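Local coordinates for protein MGS-MChE2 (Uncultured bacterium, PDB 5JD6) that probably hydrolyses carboxylic esters, as an alpha/beta hydrolase esterase recovered from the metagenome of lagoon sediment, at residues Lys45-Leu50 with Leu244-Phe249; Ile96-Thr101 with Thr114-Leu119; Lys186-Met191 with Glu212-Leu217. All blocks are in the same frame, centred on the assembly; numbering follows the deposited sequence.

Contact 1 (Lys45-Leu50 with Leu244-Phe249); sequences KGYKVL and LLHEWF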
ATOM      1  N   LYS A  45       8.545 -18.194   1.508  1.00 39.89           N
ATOM      2  CA  LYS A  45       7.511 -18.781   2.351  1.00 44.24           C
ATOM      3  C   LYS A  45       6.301 -19.198   1.522  1.00 42.48           C
ATOM      4  O   LYS A  45       5.241 -19.509   2.066  1.00 45.48           O
ATOM      5  CB  LYS A  45       7.094 -17.798   3.445  1.00 49.39           C
ATOM      6  CG  LYS A  45       8.162 -17.563   4.502  1.00 59.28           C
ATOM      7  CD  LYS A  45       8.369 -18.804   5.355  1.00 68.28           C
ATOM      8  CE  LYS A  45       9.456 -18.591   6.396  1.00 74.57           C
ATOM      9  NZ  LYS A  45      10.802 -18.458   5.773  1.00 84.61           N
ATOM     10  N   GLY A  46       6.466 -19.199   0.202  1.00 43.02           N
ATOM     11  CA  GLY A  46       5.419 -19.634  -0.704  1.00 40.57           C
ATOM     12  C   GLY A  46       4.527 -18.516  -1.210  1.00 43.10           C
ATOM     13  O   GLY A  46       3.359 -18.743  -1.522  1.00 42.30           O
ATOM     14  N   TYR A  47       5.074 -17.308  -1.295  1.00 41.63           N
ATOM     15  CA  TYR A  47       4.302 -16.163  -1.771  1.00 41.46           C
ATOM     16  C   TYR A  47       4.951 -15.482  -2.970  1.00 39.58           C
ATOM     17  O   TYR A  47       6.165 -15.540  -3.154  1.00 26.48           O
ATOM     18  CB  TYR A  47       4.106 -15.147  -0.644  1.00 37.20           C
ATOM     19  CG  TYR A  47       3.246 -15.658   0.486  1.00 36.57           C
ATOM     20  CD1 TYR A  47       1.863 -15.561   0.430  1.00 34.22           C
ATOM     21  CD2 TYR A  47       3.818 -16.242   1.608  1.00 36.54           C
ATOM     22  CE1 TYR A  47       1.072 -16.030   1.461  1.00 32.48           C
ATOM     23  CE2 TYR A  47       3.036 -16.712   2.644  1.00 34.97           C
ATOM     24  CZ  TYR A  47       1.664 -16.605   2.565  1.00 32.74           C
ATOM     25  OH  TYR A  47       0.884 -17.074   3.597  1.00 44.53           O
ATOM     26  N   LYS A  48       4.126 -14.837  -3.785  1.00 36.98           N
ATOM     27  CA  LYS A  48       4.608 -14.086  -4.933  1.00 24.21           C
ATOM     28  C   LYS A  48       4.520 -12.593  -4.641  1.00 27.84           C
ATOM     29  O   LYS A  48       3.428 -12.046  -4.501  1.00 28.82           O
ATOM     30  CB  LYS A  48       3.796 -14.440  -6.177  1.00 34.42           C
ATOM     31  CG  LYS A  48       4.453 -14.082  -7.497  1.00 37.69           C
ATOM     32  CD  LYS A  48       3.596 -14.578  -8.649  1.00 58.01           C
ATOM     33  CE  LYS A  48       4.298 -14.413  -9.981  1.00 74.22           C
ATOM     34  NZ  LYS A  48       3.423 -14.818 -11.118  1.00 85.41           N
ATOM     35  N   VAL A  49       5.669 -11.936  -4.538  1.00 20.51           N
ATOM     36  CA  VAL A  49       5.694 -10.515  -4.216  1.00 25.21           C
ATOM     37  C   VAL A  49       5.833  -9.661  -5.473  1.00 25.41           C
ATOM     38  O   VAL A  49       6.789  -9.806  -6.235  1.00 28.28           O
ATOM     39  CB  VAL A  49       6.836 -10.178  -3.242  1.00 24.55           C
ATOM     40  CG1 VAL A  49       6.813  -8.698  -2.891  1.00 26.07           C
ATOM     41  CG2 VAL A  49       6.721 -11.026  -1.984  1.00 18.77           C
ATOM     42  N   LEU A  50       4.866  -8.774  -5.683  1.00 22.57           N
ATOM     43  CA  LEU A  50       4.856  -7.896  -6.847  1.00 25.39           C
ATOM     44  C   LEU A  50       4.784  -6.440  -6.412  1.00 25.97           C
ATOM     45  O   LEU A  50       3.883  -6.053  -5.668  1.00 29.42           O
ATOM     46  CB  LEU A  50       3.677  -8.229  -7.765  1.00 20.01           C
ATOM     47  CG  LEU A  50       3.634  -9.645  -8.340  1.00 22.46           C
ATOM     48  CD1 LEU A  50       2.232 -10.222  -8.247  1.00 29.44           C
ATOM     49  CD2 LEU A  50       4.112  -9.646  -9.780  1.00 24.73           C
ATOM     50  N   LEU A 244       4.656 -10.751  12.217  1.00 40.82           N
ATOM     51  CA  LEU A 244       3.268 -10.401  12.510  1.00 41.13           C
ATOM     52  C   LEU A 244       2.365 -10.701  11.320  1.00 38.98           C
ATOM     53  O   LEU A 244       1.295 -11.289  11.472  1.00 29.51           O
ATOM     54  CB  LEU A 244       3.149  -8.924  12.893  1.00 41.57           C
ATOM     55  CG  LEU A 244       3.621  -8.516  14.290  1.00 39.87           C
ATOM     56  CD1 LEU A 244       3.493  -7.013  14.476  1.00 34.28           C
ATOM     57  CD2 LEU A 244       2.837  -9.258  15.358  1.00 43.57           C
ATOM     58  N   LEU A 245       2.809 -10.293  10.135  1.00 34.18           N
ATOM     59  CA  LEU A 245       2.039 -10.496   8.913  1.00 31.37           C
ATOM     60  C   LEU A 245       1.939 -11.975   8.554  1.00 31.56           C
ATOM     61  O   LEU A 245       0.880 -12.450   8.138  1.00 31.85           O
ATOM     62  CB  LEU A 245       2.659  -9.714   7.753  1.00 24.03           C
ATOM     63  CG  LEU A 245       1.959  -9.855   6.400  1.00 22.51           C
ATOM     64  CD1 LEU A 245       0.483  -9.515   6.535  1.00 22.52           C
ATOM     65  CD2 LEU A 245       2.622  -8.972   5.351  1.00 21.57           C
ATOM     66  N   HIS A 246       3.042 -12.699   8.717  1.00 28.20           N
ATOM     67  CA  HIS A 246       3.079 -14.118   8.381  1.00 31.66           C
ATOM     68  C   HIS A 246       2.109 -14.912   9.248  1.00 38.65           C
ATOM     69  O   HIS A 246       1.394 -15.783   8.754  1.00 34.82           O
ATOM     70  CB  HIS A 246       4.494 -14.674   8.539  1.00 35.40           C
ATOM     71  CG  HIS A 246       4.697 -16.004   7.883  1.00 46.27           C
ATOM     72  ND1 HIS A 246       5.796 -16.795   8.134  1.00 51.52           N
ATOM     73  CD2 HIS A 246       3.945 -16.677   6.981  1.00 42.69           C
ATOM     74  CE1 HIS A 246       5.712 -17.902   7.415  1.00 49.51           C
ATOM     75  NE2 HIS A 246       4.597 -17.855   6.708  1.00 44.95           N
ATOM     76  N   GLU A 247       2.089 -14.604  10.542  1.00 37.74           N
ATOM     77  CA  GLU A 247       1.216 -15.305  11.477  1.00 41.38           C
ATOM     78  C   GLU A 247      -0.251 -15.017  11.193  1.00 37.75           C
ATOM     79  O   GLU A 247      -1.110 -15.876  11.389  1.00 34.53           O
ATOM     80  CB  GLU A 247       1.555 -14.926  12.920  1.00 43.73           C
ATOM     81  CG  GLU A 247       2.586 -15.839  13.565  1.00 55.36           C
ATOM     82  CD  GLU A 247       2.149 -17.294  13.582  1.00 65.13           C
ATOM     83  OE1 GLU A 247       0.932 -17.557  13.698  1.00 73.06           O
ATOM     84  OE2 GLU A 247       3.025 -18.179  13.480  1.00 64.42           O
ATOM     85  N   TRP A 248      -0.535 -13.805  10.732  1.00 34.25           N
ATOM     86  CA  TRP A 248      -1.893 -13.438  10.364  1.00 36.15           C
ATOM     87  C   TRP A 248      -2.333 -14.244   9.146  1.00 36.33           C
ATOM     88  O   TRP A 248      -3.487 -14.667   9.054  1.00 47.45           O
ATOM     89  CB  TRP A 248      -1.994 -11.938  10.086  1.00 33.76           C
ATOM     90  CG  TRP A 248      -3.395 -11.466   9.851  1.00 32.77           C
ATOM     91  CD1 TRP A 248      -4.350 -11.230  10.798  1.00 31.22           C
ATOM     92  CD2 TRP A 248      -4.002 -11.172   8.587  1.00 30.29           C
ATOM     93  NE1 TRP A 248      -5.513 -10.807  10.200  1.00 34.95           N
ATOM     94  CE2 TRP A 248      -5.325 -10.761   8.845  1.00 29.34           C
ATOM     95  CE3 TRP A 248      -3.552 -11.212   7.264  1.00 26.02           C
ATOM     96  CZ2 TRP A 248      -6.203 -10.396   7.827  1.00 34.26           C
ATOM     97  CZ3 TRP A 248      -4.427 -10.849   6.256  1.00 38.30           C
ATOM     98  CH2 TRP A 248      -5.738 -10.447   6.543  1.00 31.97           C
ATOM     99  N   PHE A 249      -1.405 -14.457   8.217  1.00 28.38           N
ATOM    100  CA  PHE A 249      -1.665 -15.276   7.037  1.00 37.15           C
ATOM    101  C   PHE A 249      -1.978 -16.719   7.424  1.00 38.68           C
ATOM    102  O   PHE A 249      -2.877 -17.341   6.860  1.00 43.17           O
ATOM    103  CB  PHE A 249      -0.468 -15.244   6.079  1.00 26.45           C
ATOM    104  CG  PHE A 249      -0.360 -13.978   5.273  1.00 32.73           C
ATOM    105  CD1 PHE A 249      -1.446 -13.125   5.139  1.00 34.22           C
ATOM    106  CD2 PHE A 249       0.827 -13.645   4.639  1.00 23.14           C
ATOM    107  CE1 PHE A 249      -1.347 -11.962   4.393  1.00 25.65           C
ATOM    108  CE2 PHE A 249       0.933 -12.484   3.892  1.00 27.28           C
ATOM    109  CZ  PHE A 249      -0.156 -11.642   3.768  1.00 25.09           C
TER
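Tyr47 and Phe249 meet ring against ring where a strand of the alpha/beta hydrolase sheet faces the C-terminal helix packed over it. Strand 47-52 supplies the tyrosine and helix 238-252 the phenylalanine. The two planes are inclined at 35° with centroids 5.2 Å apart, which is neither a flat stack nor a T. What touches is the outer end of the tyrosine: CZ lies 3.7 Å from Phe249 CD2, and OH comes to 3.4 Å from Phe249 CB, so the hydroxyl rests against the root of the phenylalanine side chain. Phe249 CE2 in turn lies above one face of the tyrosine ring, shifted toward its rim.

The second pair is a turn earlier on the helix and nearer the surface. Lys45 sits in the loop just ahead of the strand; the lysine and histidine side chains cross at about a right angle, with Lys45 CD 3.5 Å from His246 CE1. The lysine chain is bent at chi2 (-69°), which brings CD to the imidazole while the amino group leads off from the helix. His246 gets to the lysine because its CG is anti to the backbone N (chi1 -165°), and ND1 is hydrogen-bonded to Tyr41 OH. The Tyr41 ring also takes Lys45 in a cation-pi contact, so one tyrosine is a partner of both residues.

Farther out, Ile22 of the neighbouring strand 20-25 touches both Tyr47 and Phe249, and the C-terminal residue Phe254 packs on Phe249. The buried tyrosine hydroxyl finds its polar partner in the backbone O of Phe254. Within the helix, Phe249 N bonds to Leu245 O at 3.0 Å, and that same carbonyl oxygen sits 3.5 Å above one face of the Phe249 ring, offset toward its rim.

Contact 2 (Ile96-Thr101 with Thr114-Leu119); sequences IALLAT and TGSSGL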
ATOM      1  N   ILE A  96      -4.595   3.902  -1.762  1.00 27.66           N
ATOM      2  CA  ILE A  96      -4.876   3.328  -3.074  1.00 27.79           C
ATOM      3  C   ILE A  96      -5.431   1.918  -2.923  1.00 25.85           C
ATOM      4  O   ILE A  96      -6.398   1.543  -3.587  1.00 26.52           O
ATOM      5  CB  ILE A  96      -3.620   3.270  -3.967  1.00 23.89           C
ATOM      6  CG1 ILE A  96      -2.904   4.620  -3.993  1.00 23.97           C
ATOM      7  CG2 ILE A  96      -3.988   2.822  -5.374  1.00 22.56           C
ATOM      8  CD1 ILE A  96      -3.740   5.745  -4.536  1.00 39.47           C
ATOM      9  N   ALA A  97      -4.804   1.143  -2.042  1.00 21.78           N
ATOM     10  CA  ALA A  97      -5.218  -0.229  -1.780  1.00 28.21           C
ATOM     11  C   ALA A  97      -6.632  -0.276  -1.208  1.00 31.64           C
ATOM     12  O   ALA A  97      -7.452  -1.090  -1.630  1.00 26.86           O
ATOM     13  CB  ALA A  97      -4.239  -0.904  -0.832  1.00 26.71           C
ATOM     14  N   LEU A  98      -6.904   0.605  -0.249  1.00 23.79           N
ATOM     15  CA  LEU A  98      -8.230   0.710   0.353  1.00 29.24           C
ATOM     16  C   LEU A  98      -9.301   1.004  -0.690  1.00 30.03           C
ATOM     17  O   LEU A  98     -10.326   0.325  -0.746  1.00 32.27           O
ATOM     18  CB  LEU A  98      -8.243   1.798   1.429  1.00 33.42           C
ATOM     19  CG  LEU A  98      -7.810   1.376   2.832  1.00 35.42           C
ATOM     20  CD1 LEU A  98      -7.222   2.556   3.585  1.00 37.14           C
ATOM     21  CD2 LEU A  98      -8.984   0.783   3.596  1.00 28.73           C
ATOM     22  N   LEU A  99      -9.058   2.018  -1.515  1.00 29.38           N
ATOM     23  CA  LEU A  99     -10.017   2.409  -2.540  1.00 32.47           C
ATOM     24  C   LEU A  99     -10.227   1.281  -3.542  1.00 34.71           C
ATOM     25  O   LEU A  99     -11.345   1.051  -4.002  1.00 42.57           O
ATOM     26  CB  LEU A  99      -9.555   3.677  -3.258  1.00 37.82           C
ATOM     27  CG  LEU A  99     -10.546   4.247  -4.276  1.00 51.39           C
ATOM     28  CD1 LEU A  99     -11.922   4.417  -3.652  1.00 43.23           C
ATOM     29  CD2 LEU A  99     -10.048   5.568  -4.830  1.00 62.67           C
ATOM     30  N   ALA A 100      -9.149   0.576  -3.868  1.00 31.93           N
ATOM     31  CA  ALA A 100      -9.221  -0.549  -4.791  1.00 28.56           C
ATOM     32  C   ALA A 100     -10.073  -1.680  -4.219  1.00 31.15           C
ATOM     33  O   ALA A 100     -10.846  -2.309  -4.940  1.00 36.48           O
ATOM     34  CB  ALA A 100      -7.828  -1.052  -5.122  1.00 21.27           C
ATOM     35  N   THR A 101      -9.925  -1.932  -2.921  1.00 32.03           N
ATOM     36  CA  THR A 101     -10.720  -2.954  -2.245  1.00 46.69           C
ATOM     37  C   THR A 101     -12.190  -2.546  -2.183  1.00 48.57           C
ATOM     38  O   THR A 101     -13.082  -3.394  -2.192  1.00 51.50           O
ATOM     39  CB  THR A 101     -10.208  -3.221  -0.818  1.00 57.58           C
ATOM     40  OG1 THR A 101     -10.145  -1.988  -0.095  1.00 86.77           O
ATOM     41  CG2 THR A 101      -8.823  -3.841  -0.854  1.00 39.47           C
ATOM     42  N   THR A 114      -0.603  -0.471   6.712  1.00 29.76           N
ATOM     43  CA  THR A 114       0.383  -0.021   7.679  1.00 37.95           C
ATOM     44  C   THR A 114       0.836   1.412   7.418  1.00 37.62           C
ATOM     45  O   THR A 114       1.333   1.730   6.339  1.00 33.56           O
ATOM     46  CB  THR A 114       1.607  -0.968   7.701  1.00 39.90           C
ATOM     47  OG1 THR A 114       2.683  -0.358   8.428  1.00 43.88           O
ATOM     48  CG2 THR A 114       2.051  -1.339   6.297  1.00 42.97           C
ATOM     49  N   GLY A 115       0.647   2.271   8.418  1.00 36.44           N
ATOM     50  CA  GLY A 115       0.967   3.683   8.307  1.00 34.97           C
ATOM     51  C   GLY A 115       0.395   4.310   7.051  1.00 32.95           C
ATOM     52  O   GLY A 115       1.115   4.946   6.287  1.00 33.96           O
ATOM     53  N   SER A 116      -0.900   4.120   6.825  1.00 29.91           N
ATOM     54  CA  SER A 116      -1.511   4.582   5.585  1.00 38.98           C
ATOM     55  C   SER A 116      -2.462   5.748   5.809  1.00 44.32           C
ATOM     56  O   SER A 116      -3.038   5.900   6.886  1.00 41.62           O
ATOM     57  CB  SER A 116      -2.257   3.436   4.898  1.00 37.32           C
ATOM     58  OG  SER A 116      -3.566   3.294   5.419  1.00 39.94           O
ATOM     59  N   SER A 117      -2.620   6.569   4.775  1.00 46.75           N
ATOM     60  CA  SER A 117      -3.564   7.675   4.809  1.00 48.78           C
ATOM     61  C   SER A 117      -4.953   7.194   4.406  1.00 46.98           C
ATOM     62  O   SER A 117      -5.168   5.998   4.204  1.00 43.22           O
ATOM     63  CB  SER A 117      -3.101   8.805   3.890  1.00 49.76           C
ATOM     64  OG  SER A 117      -2.805   8.314   2.594  1.00 47.67           O
ATOM     65  N   GLY A 118      -5.891   8.126   4.288  1.00 47.15           N
ATOM     66  CA  GLY A 118      -7.261   7.783   3.956  1.00 42.40           C
ATOM     67  C   GLY A 118      -8.215   8.104   5.088  1.00 47.59           C
ATOM     68  O   GLY A 118      -9.410   7.824   5.002  1.00 52.25           O
ATOM     69  N   LEU A 119      -7.679   8.690   6.156  1.00 57.95           N
ATOM     70  CA  LEU A 119      -8.484   9.128   7.293  1.00 59.26           C
ATOM     71  C   LEU A 119      -7.954  10.441   7.862  1.00 61.41           C
ATOM     72  O   LEU A 119      -8.379  11.521   7.454  1.00 69.63           O
ATOM     73  CB  LEU A 119      -8.508   8.057   8.386  1.00 56.42           C
ATOM     74  CG  LEU A 119      -9.488   6.898   8.196  1.00 54.64           C
ATOM     75  CD1 LEU A 119      -9.421   5.937   9.373  1.00 57.12           C
ATOM     76  CD2 LEU A 119     -10.901   7.424   8.015  1.00 48.53           C
TER
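This is a small, buried van der Waals contact between helix 92-103 and the loop that leaves the C-terminal end of strand 108-113, its centre about 7 Å from the centre of the chain. One methyl carries it. Leu98 CD1 is 4.1 Å from the backbone O of Ser117 and 4.2 Å from Ser116 OG, an apolar tip set beside two oxygens with no hydrogen bond across the gap. Leu98 CG is anti to its own carbonyl carbon (chi1 -86°), which directs the branch from the helix to the loop. The serine hydroxyl turns along its own chain, making a weak bond of 3.4 Å from Ser116 OG to Ser117 O.

Gly115 and Gly118 take positive phi in the loop, and Gly115 and Ser117 form backbone hydrogen bonds with Ser91. Phe214 of helix 208-217 packs on both Leu98 and Ser116, closing the contact from another side.

Ser91 ends strand 85-91 within a GxSxG sequence that runs on into this helix and is probably the nucleophile. The arrangement thus fits the nucleophile elbow of alpha/beta hydrolases, its helix packed beside the loop from the next parallel strand.

Contact 3 (Lys186-Met191 with Glu212-Leu217); sequences KDLPKM and EDFKRL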
ATOM      1  N   LYS A 186     -16.492   6.795   5.624  1.00 69.17           N
ATOM      2  CA  LYS A 186     -17.868   6.429   5.312  1.00 72.94           C
ATOM      3  C   LYS A 186     -17.976   5.072   4.614  1.00 72.45           C
ATOM      4  O   LYS A 186     -18.997   4.394   4.721  1.00 75.50           O
ATOM      5  CB  LYS A 186     -18.510   7.508   4.439  1.00 82.01           C
ATOM      6  CG  LYS A 186     -17.540   8.160   3.470  1.00 91.24           C
ATOM      7  CD  LYS A 186     -18.243   8.629   2.208  1.00102.66           C
ATOM      8  CE  LYS A 186     -18.795   7.450   1.424  1.00109.47           C
ATOM      9  NZ  LYS A 186     -19.307   7.858   0.087  1.00117.86           N
ATOM     10  N   ASP A 187     -16.923   4.683   3.901  1.00 67.98           N
ATOM     11  CA  ASP A 187     -16.948   3.456   3.108  1.00 68.40           C
ATOM     12  C   ASP A 187     -16.500   2.236   3.909  1.00 62.18           C
ATOM     13  O   ASP A 187     -16.880   1.106   3.602  1.00 67.86           O
ATOM     14  CB  ASP A 187     -16.065   3.610   1.868  1.00 81.57           C
ATOM     15  CG  ASP A 187     -16.464   4.794   1.011  1.00100.07           C
ATOM     16  OD1 ASP A 187     -17.421   4.661   0.220  1.00107.80           O
ATOM     17  OD2 ASP A 187     -15.818   5.857   1.129  1.00107.59           O
ATOM     18  N   LEU A 188     -15.691   2.476   4.935  1.00 58.23           N
ATOM     19  CA  LEU A 188     -15.147   1.406   5.773  1.00 48.02           C
ATOM     20  C   LEU A 188     -16.155   0.474   6.481  1.00 61.70           C
ATOM     21  O   LEU A 188     -15.926  -0.735   6.496  1.00 55.01           O
ATOM     22  CB  LEU A 188     -14.220   2.011   6.832  1.00 46.97           C
ATOM     23  CG  LEU A 188     -12.938   2.681   6.340  1.00 49.12           C
ATOM     24  CD1 LEU A 188     -12.119   3.185   7.515  1.00 54.99           C
ATOM     25  CD2 LEU A 188     -12.121   1.734   5.474  1.00 40.99           C
ATOM     26  N   PRO A 189     -17.248   1.016   7.078  1.00 68.67           N
ATOM     27  CA  PRO A 189     -18.149   0.199   7.911  1.00 73.87           C
ATOM     28  C   PRO A 189     -18.519  -1.188   7.378  1.00 72.32           C
ATOM     29  O   PRO A 189     -18.792  -2.073   8.187  1.00 83.26           O
ATOM     30  CB  PRO A 189     -19.414   1.071   8.019  1.00 79.30           C
ATOM     31  CG  PRO A 189     -19.168   2.278   7.158  1.00 81.47           C
ATOM     32  CD  PRO A 189     -17.692   2.418   7.088  1.00 73.84           C
ATOM     33  N   LYS A 190     -18.533  -1.389   6.065  1.00 59.66           N
ATOM     34  CA  LYS A 190     -18.681  -2.746   5.554  1.00 72.94           C
ATOM     35  C   LYS A 190     -17.898  -2.950   4.254  1.00 70.02           C
ATOM     36  O   LYS A 190     -18.463  -3.215   3.192  1.00 68.29           O
ATOM     37  CB  LYS A 190     -20.162  -3.100   5.368  1.00 85.59           C
ATOM     38  CG  LYS A 190     -20.420  -4.559   4.976  1.00 93.32           C
ATOM     39  CD  LYS A 190     -21.900  -4.899   5.012  1.00103.46           C
ATOM     40  CE  LYS A 190     -22.149  -6.298   4.484  1.00107.82           C
ATOM     41  NZ  LYS A 190     -21.923  -6.342   3.011  1.00108.96           N
ATOM     42  N   MET A 191     -16.583  -2.795   4.352  1.00 59.62           N
ATOM     43  CA  MET A 191     -15.674  -3.365   3.372  1.00 54.87           C
ATOM     44  C   MET A 191     -15.271  -4.725   3.930  1.00 58.96           C
ATOM     45  O   MET A 191     -14.315  -4.841   4.698  1.00 64.05           O
ATOM     46  CB  MET A 191     -14.465  -2.457   3.128  1.00 49.09           C
ATOM     47  CG  MET A 191     -14.796  -1.193   2.336  1.00 47.65           C
ATOM     48  SD  MET A 191     -13.550   0.107   2.474  1.00 57.72           S
ATOM     49  CE  MET A 191     -12.057  -0.811   2.116  1.00 37.03           C
ATOM     50  N   GLU A 212      -6.608   2.803  15.075  1.00 57.69           N
ATOM     51  CA  GLU A 212      -7.749   2.321  15.842  1.00 59.51           C
ATOM     52  C   GLU A 212      -9.068   2.755  15.210  1.00 55.84           C
ATOM     53  O   GLU A 212     -10.088   2.088  15.373  1.00 52.54           O
ATOM     54  CB  GLU A 212      -7.662   2.804  17.291  1.00 62.63           C
ATOM     55  CG  GLU A 212      -6.473   2.228  18.045  1.00 72.96           C
ATOM     56  CD  GLU A 212      -6.481   2.579  19.519  1.00 92.50           C
ATOM     57  OE1 GLU A 212      -5.959   3.655  19.880  1.00100.43           O
ATOM     58  OE2 GLU A 212      -7.009   1.777  20.318  1.00100.65           O
ATOM     59  N   ASP A 213      -9.044   3.872  14.487  1.00 54.71           N
ATOM     60  CA  ASP A 213     -10.196   4.293  13.698  1.00 53.96           C
ATOM     61  C   ASP A 213     -10.484   3.262  12.611  1.00 54.78           C
ATOM     62  O   ASP A 213     -11.638   2.908  12.365  1.00 57.01           O
ATOM     63  CB  ASP A 213      -9.960   5.670  13.075  1.00 60.35           C
ATOM     64  CG  ASP A 213     -10.110   6.799  14.074  1.00 77.44           C
ATOM     65  OD1 ASP A 213     -10.897   6.648  15.030  1.00 78.44           O
ATOM     66  OD2 ASP A 213      -9.441   7.840  13.901  1.00 87.66           O
ATOM     67  N   PHE A 214      -9.421   2.791  11.965  1.00 43.50           N
ATOM     68  CA  PHE A 214      -9.523   1.736  10.961  1.00 49.26           C
ATOM     69  C   PHE A 214     -10.103   0.465  11.566  1.00 49.53           C
ATOM     70  O   PHE A 214     -10.973  -0.175  10.977  1.00 53.44           O
ATOM     71  CB  PHE A 214      -8.151   1.443  10.350  1.00 47.25           C
ATOM     72  CG  PHE A 214      -7.839   2.265   9.133  1.00 41.15           C
ATOM     73  CD1 PHE A 214      -8.754   2.373   8.100  1.00 37.65           C
ATOM     74  CD2 PHE A 214      -6.630   2.930   9.022  1.00 36.63           C
ATOM     75  CE1 PHE A 214      -8.470   3.126   6.978  1.00 37.41           C
ATOM     76  CE2 PHE A 214      -6.340   3.687   7.903  1.00 44.77           C
ATOM     77  CZ  PHE A 214      -7.262   3.784   6.880  1.00 43.20           C
ATOM     78  N   LYS A 215      -9.612   0.109  12.748  1.00 41.96           N
ATOM     79  CA  LYS A 215     -10.081  -1.075  13.457  1.00 50.81           C
ATOM     80  C   LYS A 215     -11.555  -0.943  13.842  1.00 53.48           C
ATOM     81  O   LYS A 215     -12.310  -1.912  13.768  1.00 52.80           O
ATOM     82  CB  LYS A 215      -9.221  -1.320  14.701  1.00 48.75           C
ATOM     83  CG  LYS A 215      -9.763  -2.373  15.653  1.00 47.73           C
ATOM     84  CD  LYS A 215      -9.860  -3.738  14.993  1.00 52.05           C
ATOM     85  CE  LYS A 215     -10.503  -4.747  15.932  1.00 65.99           C
ATOM     86  NZ  LYS A 215     -10.717  -6.066  15.278  1.00 73.52           N
ATOM     87  N   ARG A 216     -11.956   0.260  14.244  1.00 53.27           N
ATOM     88  CA  ARG A 216     -13.341   0.524  14.633  1.00 57.68           C
ATOM     89  C   ARG A 216     -14.314   0.298  13.482  1.00 58.95           C
ATOM     90  O   ARG A 216     -15.260  -0.482  13.596  1.00 61.83           O
ATOM     91  CB  ARG A 216     -13.498   1.961  15.144  1.00 56.76           C
ATOM     92  CG  ARG A 216     -13.016   2.193  16.564  1.00 57.30           C
ATOM     93  CD  ARG A 216     -13.547   3.509  17.125  1.00 66.56           C
ATOM     94  NE  ARG A 216     -13.173   4.665  16.311  1.00 73.54           N
ATOM     95  CZ  ARG A 216     -14.024   5.361  15.562  1.00 77.82           C
ATOM     96  NH1 ARG A 216     -15.305   5.022  15.517  1.00 78.45           N
ATOM     97  NH2 ARG A 216     -13.594   6.400  14.856  1.00 77.35           N
ATOM     98  N   LEU A 217     -14.071   0.989  12.375  1.00 54.45           N
ATOM     99  CA  LEU A 217     -15.016   1.030  11.267  1.00 52.29           C
ATOM    100  C   LEU A 217     -15.043  -0.265  10.456  1.00 58.94           C
ATOM    101  O   LEU A 217     -16.115  -0.773  10.135  1.00 66.33           O
ATOM    102  CB  LEU A 217     -14.694   2.218  10.360  1.00 60.04           C
ATOM    103  CG  LEU A 217     -14.660   3.567  11.083  1.00 53.99           C
ATOM    104  CD1 LEU A 217     -14.188   4.680  10.159  1.00 59.04           C
ATOM    105  CD2 LEU A 217     -16.026   3.896  11.665  1.00 58.69           C
TER
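Leu188 packs into the side of helix 208-217, between Phe214 and Leu217, and this is the tight half of the contact. Its CD1 methyl does most of the touching, lying 3.5 Å from Phe214 CD1 and 3.7 Å from Leu217 CD1. Nearer the backbone, Leu188 CB and Leu217 CB approach to 3.6 Å, so the two leucines meet from their roots to their branches. Leu188 CG is anti to the carbonyl carbon (chi1 -66°) and chi2 is extended (-178°), which carries CD1 forward to the phenylalanine ring. That ring meets the methyl obliquely. Leu98 of helix 92-103 touches both Leu188 and Phe214, linking this apolar patch to the interior.

On the solvent side the side chains are looser, although the backbones draw close here. Pro189 lies exposed beside Leu217, its ring carbon CD no nearer than 4.4 Å to Leu217 CB. Pro189 CA, however, points its hydrogen at Leu217 O, a CA-H...O contact of 3.2 Å. No conventional hydrogen bond joins the two segments. On the outer surface of the helix, Arg216 turns back to Asp213 in a salt bridge, NH2 to OD1 at 2.7 Å. The oxygen lies in the guanidinium plane, yet the arginine reaches it from above the carboxylate plane.

Residues 186-189 have helical backbone angles without regular helical bonding, and Met191 N closes a turn onto Leu188 O. This turn leads toward strand 195-200, while helix 208-217 follows that strand and precedes strand 221-226. The contact therefore sets the approach to one parallel strand against the helix of a beta-alpha-beta crossover in the alpha/beta hydrolase fold.

How the contacts relate
From the N terminus, 45-50 opens contact 1, which closes only at 244-249 near the end of the chain, 194 residues on. Contacts 2 and 3 both fall within that long loop and follow one another: 96-101 closes onto 114-119 before 186-191 closes onto 212-217, and none of the three cross. Contact 1 ties the C-terminal helix back to an early strand and stands apart, its centre about 19 Å from that of contact 2 and 24 Å from that of contact 3. Contacts 2 and 3 touch, with Leu98 CD1 3.5 Å from Phe214 CZ, joining helices 92-103 and 208-217 beside the later strands.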